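Local atomic coordinates of thiazoline oxidase/subtilisin-like protease (Prochloron didemni, PDB entry 4H6X), a protein that probably acts as a subtilisin-like serine protease with transamidating activity in the maturation of patellamide cyanobactins. Residues 289-292 against 297-300; 162-167 against 193-198; 12-15 against 19-22; 259-262 against 267-270. All blocks are in the same frame, centred on the assembly; numbering follows the deposited sequence.

Contact 1 of 4, residues 289-292 against 297-300; sequences SLQV and PVDA
The flat carboxamide of Q291 has one face covered by the chain running from P297 to D299: the N of D299, the CA of V298 and the CB of D299 all stand on that side of its plane, while D299 O stands at the NE2 edge, close to the plane. Q291 OE1 takes a hydrogen bond from D299 N at 2.9 Å, nearly straight at the hydrogen (168°), though the donor sits above the carbonyl plane, 41° out of it, and not on a lone pair. At its edge, Q291 NE2 makes a weak bond to D299 O at 3.4 Å. One side chain thus bonds to both the N and the O of D299, which helps to hold the rotation of the amide. The extended reach of Q291 beyond CG carries it there. Beside it, V292 CG2 meets V298 CG2 at 3.6 Å, one methyl to one methyl. D299 is the N-cap of helix 300-309 and turns its OD1 to A302 N. The contact therefore closes the turn between the end of helix 273-293 and the start of helix 300-309; helix 332-340 packs on Q291 through L339 and F340, while I33, at the entrance to strand 34-39, touches V298.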
loop_
_atom_site.group_PDB
_atom_site.type_symbol
_atom_site.label_atom_id
_atom_site.label_comp_id
_atom_site.label_asym_id
_atom_site.label_seq_id
_atom_site.Cartn_x
_atom_site.Cartn_y
_atom_site.Cartn_z
ATOM N N SER A 289 11.306 1.435 10.361
ATOM C CA SER A 289 11.800 0.288 11.132
ATOM C C SER A 289 13.285 0.439 11.500
ATOM O O SER A 289 13.713 0.076 12.601
ATOM C CB SER A 289 11.568 -1.010 10.360
ATOM O OG SER A 289 10.181 -1.199 10.168
ATOM N N LEU A 290 14.047 0.997 10.572
ATOM C CA LEU A 290 15.480 1.226 10.746
ATOM C C LEU A 290 15.759 2.343 11.767
ATOM O O LEU A 290 16.748 2.287 12.496
ATOM C CB LEU A 290 16.088 1.554 9.390
ATOM C CG LEU A 290 17.427 0.954 8.992
ATOM C CD1 LEU A 290 17.504 -0.527 9.357
ATOM C CD2 LEU A 290 17.609 1.175 7.499
ATOM N N GLN A 291 14.872 3.340 11.828
ATOM C CA GLN A 291 14.940 4.373 12.863
ATOM C C GLN A 291 14.809 3.741 14.244
ATOM O O GLN A 291 15.640 3.994 15.124
ATOM C CB GLN A 291 13.865 5.445 12.654
ATOM C CG GLN A 291 14.119 6.394 11.490
ATOM C CD GLN A 291 12.952 7.347 11.244
ATOM O OE1 GLN A 291 11.798 7.030 11.550
ATOM N NE2 GLN A 291 13.248 8.516 10.681
ATOM N N VAL A 292 13.779 2.907 14.417
ATOM C CA VAL A 292 13.567 2.126 15.647
ATOM C C VAL A 292 14.738 1.183 15.957
ATOM O O VAL A 292 15.136 1.055 17.117
ATOM C CB VAL A 292 12.246 1.312 15.600
ATOM C CG1 VAL A 292 12.058 0.496 16.875
ATOM C CG2 VAL A 292 11.057 2.233 15.408
ATOM N N PRO A 297 13.971 7.765 17.561
ATOM C CA PRO A 297 12.517 7.866 17.467
ATOM C C PRO A 297 12.041 7.853 16.010
ATOM O O PRO A 297 12.765 8.299 15.107
ATOM C CB PRO A 297 12.219 9.217 18.123
ATOM C CG PRO A 297 13.445 10.033 17.884
ATOM C CD PRO A 297 14.605 9.076 17.819
ATOM N N VAL A 298 10.836 7.331 15.794
ATOM C CA VAL A 298 10.197 7.366 14.480
ATOM C C VAL A 298 9.992 8.820 14.081
ATOM O O VAL A 298 9.480 9.615 14.856
ATOM C CB VAL A 298 8.844 6.618 14.485
ATOM C CG1 VAL A 298 8.141 6.755 13.142
ATOM C CG2 VAL A 298 9.060 5.156 14.832
ATOM N N ASP A 299 10.417 9.168 12.878
ATOM C CA ASP A 299 10.239 10.524 12.384
ATOM C C ASP A 299 9.701 10.453 10.961
ATOM O O ASP A 299 10.453 10.249 10.006
ATOM C CB ASP A 299 11.572 11.281 12.454
ATOM C CG ASP A 299 11.435 12.756 12.138
ATOM O OD1 ASP A 299 10.470 13.164 11.459
ATOM O OD2 ASP A 299 12.329 13.513 12.559
ATOM N N ALA A 300 8.384 10.622 10.843
ATOM C CA ALA A 300 7.652 10.415 9.591
ATOM C C ALA A 300 7.977 11.463 8.541
ATOM O O ALA A 300 8.111 11.143 7.359
ATOM C CB ALA A 300 6.145 10.375 9.853
#

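Contact 2 of 4, residues 162-167 against 193-198; sequences LALELG and KKCQDN
L164 lays its two methyls over the sulfur of C195, with CD2 4.0 Å from C195 SG and CD1 at 4.1 Å from the same C195 SG. This is helix-to-helix packing on one side of the parallel sheet of the subtilisin-like alpha/beta fold: helix 154-165 leads into strand 170-173, and helix 187-197 is the connection in the beta-alpha-beta crossover from that strand to strand 201-205. The leucine reaches across because its CG lies anti to the carbonyl carbon (chi1 -74°), which brings CD1 and CD2 against the second helix. CD1 also meets the aliphatic part of K194, whose CG is 3.8 Å from L164 CD1. The lysine chain is extended past CG and crosses the leucine obliquely, so the methyl rests on methylenes while the ammonium goes on outward. With an alanine here, C195 SG and the K194 methylenes would probably lose their cover, and a gap would be likely to open between the helices. C195 also touches I171 of strand 170-173, and L164 touches V200.

Both helices end close by. G167 closes the first with a Schellman motif, its positive phi (93°) suiting a glycine. On the second, K193 NZ forms a salt bridge to the syn lone pair of D197 OD2 at 2.6 Å. At the last turn the amide of N198 folds back, ND2 giving a hydrogen bond to K194 O at 2.9 Å, with the acceptor close to the amide plane.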
loop_
_atom_site.group_PDB
_atom_site.type_symbol
_atom_site.label_atom_id
_atom_site.label_comp_id
_atom_site.label_asym_id
_atom_site.label_seq_id
_atom_site.Cartn_x
_atom_site.Cartn_y
_atom_site.Cartn_z
ATOM N N LEU A 162 -9.877 7.562 13.553
ATOM C CA LEU A 162 -9.772 6.245 14.178
ATOM C C LEU A 162 -8.370 5.627 14.002
ATOM O O LEU A 162 -7.797 5.098 14.945
ATOM C CB LEU A 162 -10.853 5.279 13.648
ATOM C CG LEU A 162 -10.882 3.880 14.299
ATOM C CD1 LEU A 162 -10.983 3.955 15.828
ATOM C CD2 LEU A 162 -12.036 3.071 13.712
ATOM N N ALA A 163 -7.847 5.660 12.781
ATOM C CA ALA A 163 -6.504 5.144 12.493
ATOM C C ALA A 163 -5.440 5.773 13.407
ATOM O O ALA A 163 -4.554 5.066 13.896
ATOM C CB ALA A 163 -6.148 5.390 11.039
ATOM N N LEU A 164 -5.531 7.089 13.617
ATOM C CA LEU A 164 -4.647 7.778 14.557
ATOM C C LEU A 164 -4.743 7.192 15.969
ATOM O O LEU A 164 -3.727 6.870 16.591
ATOM C CB LEU A 164 -4.957 9.277 14.596
ATOM C CG LEU A 164 -4.482 10.075 13.390
ATOM C CD1 LEU A 164 -5.004 11.503 13.478
ATOM C CD2 LEU A 164 -2.955 10.032 13.261
ATOM N N GLU A 165 -5.973 7.021 16.453
ATOM C CA GLU A 165 -6.188 6.462 17.777
ATOM C C GLU A 165 -5.691 5.020 17.900
ATOM O O GLU A 165 -5.289 4.571 18.975
ATOM C CB GLU A 165 -7.675 6.568 18.163
ATOM C CG GLU A 165 -7.907 6.444 19.655
ATOM C CD GLU A 165 -7.198 7.550 20.427
ATOM O OE1 GLU A 165 -6.939 8.619 19.850
ATOM O OE2 GLU A 165 -6.891 7.338 21.603
ATOM N N LEU A 166 -5.708 4.296 16.789
ATOM C CA LEU A 166 -5.182 2.935 16.759
ATOM C C LEU A 166 -3.642 2.846 16.790
ATOM O O LEU A 166 -3.089 1.756 16.882
ATOM C CB LEU A 166 -5.746 2.184 15.543
ATOM C CG LEU A 166 -7.262 1.965 15.537
ATOM C CD1 LEU A 166 -7.694 1.462 14.169
ATOM C CD2 LEU A 166 -7.681 0.996 16.646
ATOM N N GLY A 167 -2.952 3.978 16.734
ATOM C CA GLY A 167 -1.481 3.945 16.807
ATOM C C GLY A 167 -0.755 3.889 15.465
ATOM O O GLY A 167 0.412 3.490 15.405
ATOM N N LYS A 193 -4.194 17.189 8.102
ATOM C CA LYS A 193 -3.277 18.055 8.857
ATOM C C LYS A 193 -2.945 17.496 10.237
ATOM O O LYS A 193 -1.791 17.555 10.666
ATOM C CB LYS A 193 -3.824 19.479 8.991
ATOM C CG LYS A 193 -2.793 20.452 9.539
ATOM C CD LYS A 193 -3.393 21.820 9.824
ATOM C CE LYS A 193 -2.327 22.796 10.305
ATOM N NZ LYS A 193 -1.707 22.350 11.585
ATOM N N LYS A 194 -3.945 16.946 10.925
ATOM C CA LYS A 194 -3.713 16.327 12.232
ATOM C C LYS A 194 -2.699 15.171 12.169
ATOM O O LYS A 194 -1.922 14.972 13.108
ATOM C CB LYS A 194 -5.040 15.876 12.880
ATOM C CG LYS A 194 -4.883 15.263 14.270
ATOM C CD LYS A 194 -6.194 15.208 15.050
ATOM C CE LYS A 194 -5.956 14.893 16.526
ATOM N NZ LYS A 194 -7.227 14.739 17.303
ATOM N N CYS A 195 -2.722 14.406 11.075
ATOM C CA CYS A 195 -1.722 13.357 10.861
ATOM C C CYS A 195 -0.318 13.976 10.836
ATOM O O CYS A 195 0.557 13.566 11.594
ATOM C CB CYS A 195 -1.997 12.587 9.565
ATOM S SG CYS A 195 -3.477 11.542 9.623
ATOM N N GLN A 196 -0.135 14.975 9.980
ATOM C CA GLN A 196 1.153 15.671 9.853
ATOM C C GLN A 196 1.599 16.272 11.187
ATOM O O GLN A 196 2.761 16.151 11.571
ATOM C CB GLN A 196 1.084 16.746 8.763
ATOM C CG GLN A 196 2.435 17.400 8.450
ATOM C CD GLN A 196 2.366 18.434 7.335
ATOM O OE1 GLN A 196 1.353 18.559 6.640
ATOM N NE2 GLN A 196 3.452 19.183 7.158
ATOM N N ASP A 197 0.662 16.878 11.911
ATOM C CA ASP A 197 0.961 17.480 13.211
ATOM C C ASP A 197 1.316 16.453 14.271
ATOM O O ASP A 197 1.910 16.801 15.299
ATOM C CB ASP A 197 -0.214 18.325 13.709
ATOM C CG ASP A 197 -0.381 19.607 12.931
ATOM O OD1 ASP A 197 0.614 20.104 12.369
ATOM O OD2 ASP A 197 -1.518 20.112 12.870
ATOM N N ASN A 198 0.954 15.192 14.034
ATOM C CA ASN A 198 1.205 14.149 15.015
ATOM C C ASN A 198 2.177 13.077 14.585
ATOM O O ASN A 198 2.146 11.962 15.115
ATOM C CB ASN A 198 -0.107 13.520 15.457
ATOM C CG ASN A 198 -0.836 14.387 16.450
ATOM O OD1 ASN A 198 -0.516 14.381 17.632
ATOM N ND2 ASN A 198 -1.803 15.154 15.974
#

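Contact 3 of 4, residues 12-15 against 19-22; sequences DLDE and GLAD
The backbones of D14 and L20 come within 5.5 Å, CA to CA, as the chain turns back just before helix 20-26, with G19 at the N-cap position and in a positive-phi conformation (92°) that suits a glycine. L20 CG lies opposite the backbone N (chi1 178°), and with chi2 at 63° CD2 lies against the loop, where it packs 4.0 Å from L13 CB and 3.5 Å from D14 OD1. The aspartate crosses the leucine at about a right angle and brings its carboxylate against A21 as well, with D14 CG 3.8 Å from A21 CB. D14 OD1 also lies near A21 N, but is badly placed for the N-H, and no bond forms. The A21 N-H is instead met by a water that accepts from it at 3.0 Å and donates to D14 O at 2.8 Å, so the polar link from loop to helix runs through water. D14 OD2 has its own partner in H11 N, which helps to fix the turn of the carboxylate. Were a leucine to stand in for D14, H11 N would probably lose its acceptor and the first helical turn a nearby negative charge. L20 is further covered by H11 and I128. The whole is a helix N-terminus entered through a glycine N-cap, with an acidic group beside the first turn, where it would probably interact favourably with the helix dipole.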
loop_
_atom_site.group_PDB
_atom_site.type_symbol
_atom_site.label_atom_id
_atom_site.label_comp_id
_atom_site.label_asym_id
_atom_site.label_seq_id
_atom_site.Cartn_x
_atom_site.Cartn_y
_atom_site.Cartn_z
ATOM N N ASP A 12 10.516 -9.799 -5.668
ATOM C CA ASP A 12 10.085 -9.584 -7.050
ATOM C C ASP A 12 10.506 -8.232 -7.632
ATOM O O ASP A 12 10.732 -8.124 -8.845
ATOM C CB ASP A 12 8.560 -9.743 -7.135
ATOM C CG ASP A 12 8.026 -9.586 -8.541
ATOM O OD1 ASP A 12 8.298 -10.465 -9.392
ATOM O OD2 ASP A 12 7.307 -8.598 -8.804
ATOM N N LEU A 13 10.608 -7.209 -6.774
ATOM C CA LEU A 13 10.868 -5.841 -7.231
ATOM C C LEU A 13 12.325 -5.400 -7.035
ATOM O O LEU A 13 12.666 -4.249 -7.330
ATOM C CB LEU A 13 9.903 -4.840 -6.554
ATOM C CG LEU A 13 8.401 -5.045 -6.789
ATOM C CD1 LEU A 13 7.546 -4.119 -5.926
ATOM C CD2 LEU A 13 8.047 -4.899 -8.271
ATOM N N ASP A 14 13.170 -6.311 -6.549
ATOM C CA ASP A 14 14.599 -6.020 -6.341
ATOM C C ASP A 14 15.254 -5.349 -7.547
ATOM O O ASP A 14 15.966 -4.350 -7.397
ATOM C CB ASP A 14 15.386 -7.282 -5.971
ATOM C CG ASP A 14 15.191 -7.696 -4.526
ATOM O OD1 ASP A 14 14.750 -6.864 -3.687
ATOM O OD2 ASP A 14 15.496 -8.869 -4.218
ATOM N N GLU A 15 15.001 -5.893 -8.734
ATOM C CA GLU A 15 15.613 -5.379 -9.951
ATOM C C GLU A 15 15.001 -4.065 -10.401
ATOM O O GLU A 15 15.666 -3.259 -11.045
ATOM C CB GLU A 15 15.564 -6.421 -11.079
ATOM C CG GLU A 15 16.460 -7.632 -10.838
ATOM C CD GLU A 15 17.906 -7.252 -10.548
ATOM O OE1 GLU A 15 18.500 -6.484 -11.339
ATOM O OE2 GLU A 15 18.456 -7.721 -9.525
ATOM N N GLY A 19 18.446 -0.588 -4.413
ATOM C CA GLY A 19 18.548 -0.426 -2.964
ATOM C C GLY A 19 17.578 -1.275 -2.152
ATOM O O GLY A 19 17.747 -1.417 -0.932
ATOM N N LEU A 20 16.567 -1.851 -2.810
ATOM C CA LEU A 20 15.554 -2.632 -2.084
ATOM C C LEU A 20 16.167 -3.859 -1.420
ATOM O O LEU A 20 15.949 -4.102 -0.224
ATOM C CB LEU A 20 14.371 -3.030 -2.986
ATOM C CG LEU A 20 13.290 -3.896 -2.315
ATOM C CD1 LEU A 20 12.604 -3.158 -1.167
ATOM C CD2 LEU A 20 12.268 -4.403 -3.326
ATOM N N ALA A 21 16.943 -4.621 -2.194
ATOM C CA ALA A 21 17.588 -5.818 -1.661
ATOM C C ALA A 21 18.468 -5.468 -0.452
ATOM O O ALA A 21 18.376 -6.125 0.594
ATOM C CB ALA A 21 18.387 -6.535 -2.746
ATOM N N ASP A 22 19.284 -4.418 -0.594
ATOM C CA ASP A 22 20.155 -3.927 0.494
ATOM C C ASP A 22 19.375 -3.475 1.734
ATOM O O ASP A 22 19.788 -3.732 2.865
ATOM C CB ASP A 22 21.072 -2.783 0.014
ATOM C CG ASP A 22 22.121 -3.241 -1.013
ATOM O OD1 ASP A 22 22.631 -4.379 -0.902
ATOM O OD2 ASP A 22 22.442 -2.449 -1.934
HETATM O O HOH W 1 17.509 -4.126 -5.058
#

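Contact 4 of 4, residues 259-262 against 267-270; sequences GAQP and PVRL
Both Q261 and V268 place a gamma carbon between the backbone N and the carbonyl carbon, CG of the glutamine at chi1 67° and CG1 of the valine at 63°, and these less common torsions turn the two side chains against each other. They cross at about a right angle: V268 CG1 lies 4.1 Å from Q261 CB and 4.0 Å from Q261 CD, so the valine methyl rests along the glutamine chain. Q261 is also touched by Q77 and R80 of helix 70-82 and by D108 of helix 101-118.

The backbones are joined through G259 and V268, a hydrogen-bonded pair of the small antiparallel hairpin formed by strands 257-259 and 268-270, apart from the parallel sheet of the subtilisin-like fold. G259 N bonds to V268 O at 3.0 Å, and V268 N returns to G259 O at 2.8 Å. V268 O is gripped a second time by H112 NE2 of helix 101-118, which ties the hairpin to that helix. G259 brings no side chain to the pair. P267 then packs over its carbonyl, CB standing 3.4 Å from G259 O, and it also touches L258, P124 and V125. One residue on from G259, A260 N is bonded to S115 OG, again on helix 101-118.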
loop_
_atom_site.group_PDB
_atom_site.type_symbol
_atom_site.label_atom_id
_atom_site.label_comp_id
_atom_site.label_asym_id
_atom_site.label_seq_id
_atom_site.Cartn_x
_atom_site.Cartn_y
_atom_site.Cartn_z
ATOM N N GLY A 259 0.405 -9.556 -6.353
ATOM C CA GLY A 259 -0.243 -9.593 -5.066
ATOM C C GLY A 259 -1.365 -10.608 -5.019
ATOM O O GLY A 259 -1.703 -11.248 -6.035
ATOM N N ALA A 260 -1.959 -10.730 -3.839
ATOM C CA ALA A 260 -3.026 -11.703 -3.595
ATOM C C ALA A 260 -4.410 -11.248 -4.071
ATOM O O ALA A 260 -4.684 -10.042 -4.188
ATOM C CB ALA A 260 -3.065 -12.062 -2.123
ATOM N N GLN A 261 -5.275 -12.231 -4.330
ATOM C CA GLN A 261 -6.673 -12.006 -4.654
ATOM C C GLN A 261 -7.513 -12.937 -3.761
ATOM O O GLN A 261 -7.047 -14.024 -3.394
ATOM C CB GLN A 261 -6.943 -12.224 -6.154
ATOM C CG GLN A 261 -6.789 -13.665 -6.633
ATOM C CD GLN A 261 -6.613 -13.807 -8.134
ATOM O OE1 GLN A 261 -5.775 -14.589 -8.587
ATOM N NE2 GLN A 261 -7.400 -13.085 -8.905
ATOM N N PRO A 262 -8.732 -12.508 -3.383
ATOM C CA PRO A 262 -9.529 -13.264 -2.405
ATOM C C PRO A 262 -9.807 -14.715 -2.819
ATOM O O PRO A 262 -9.962 -14.995 -4.010
ATOM C CB PRO A 262 -10.868 -12.506 -2.351
ATOM C CG PRO A 262 -10.634 -11.190 -3.001
ATOM C CD PRO A 262 -9.414 -11.288 -3.859
ATOM N N PRO A 267 -1.616 -15.861 -6.973
ATOM C CA PRO A 267 -1.504 -14.402 -7.033
ATOM C C PRO A 267 -1.802 -13.852 -8.421
ATOM O O PRO A 267 -1.981 -14.621 -9.362
ATOM C CB PRO A 267 -0.047 -14.146 -6.640
ATOM C CG PRO A 267 0.678 -15.399 -7.002
ATOM C CD PRO A 267 -0.302 -16.520 -6.819
ATOM N N VAL A 268 -1.872 -12.530 -8.541
ATOM C CA VAL A 268 -2.181 -11.884 -9.813
ATOM C C VAL A 268 -1.404 -10.575 -9.919
ATOM O O VAL A 268 -1.179 -9.899 -8.916
ATOM C CB VAL A 268 -3.711 -11.656 -9.999
ATOM C CG1 VAL A 268 -4.293 -10.712 -8.939
ATOM C CG2 VAL A 268 -4.027 -11.158 -11.399
ATOM N N ARG A 269 -0.983 -10.235 -11.132
ATOM C CA ARG A 269 -0.292 -8.978 -11.375
ATOM C C ARG A 269 -1.252 -7.907 -11.884
ATOM O O ARG A 269 -1.995 -8.114 -12.845
ATOM C CB ARG A 269 0.888 -9.186 -12.328
ATOM C CG ARG A 269 1.955 -10.100 -11.738
ATOM C CD ARG A 269 3.252 -10.100 -12.539
ATOM N NE ARG A 269 4.230 -10.994 -11.920
ATOM C CZ ARG A 269 5.231 -10.604 -11.135
ATOM N NH1 ARG A 269 5.424 -9.311 -10.864
ATOM N NH2 ARG A 269 6.037 -11.511 -10.617
ATOM N N LEU A 270 -1.246 -6.761 -11.210
ATOM C CA LEU A 270 -2.154 -5.671 -11.526
ATOM C C LEU A 270 -1.358 -4.395 -11.741
ATOM O O LEU A 270 -0.208 -4.302 -11.324
ATOM C CB LEU A 270 -3.197 -5.476 -10.405
ATOM C CG LEU A 270 -4.096 -6.669 -10.048
ATOM C CD1 LEU A 270 -5.027 -6.302 -8.901
ATOM C CD2 LEU A 270 -4.906 -7.075 -11.276
#

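In the fold
From the N terminus, contact 3 comes first, closing a short loop of three residues just before helix 20-26. Contact 2 closes the longest loop, which carries strand 170-173 and the first half or so of helix 187-197 between two neighbouring helices. Contact 4 closes the short hairpin loop, and contact 1 the turn from helix 273-293 to helix 300-309. All four are in series, none inside or across another. Contacts 3 and 4 touch through a salt bridge, D12 OD1 to R269 NH2 at 2.8 Å. N199, directly after segment 193-198, bonds to V298 O and A300 N, joining the regions of contacts 2 and 1. Contacts 2 and 4 lie on opposite sides of the chain's centre.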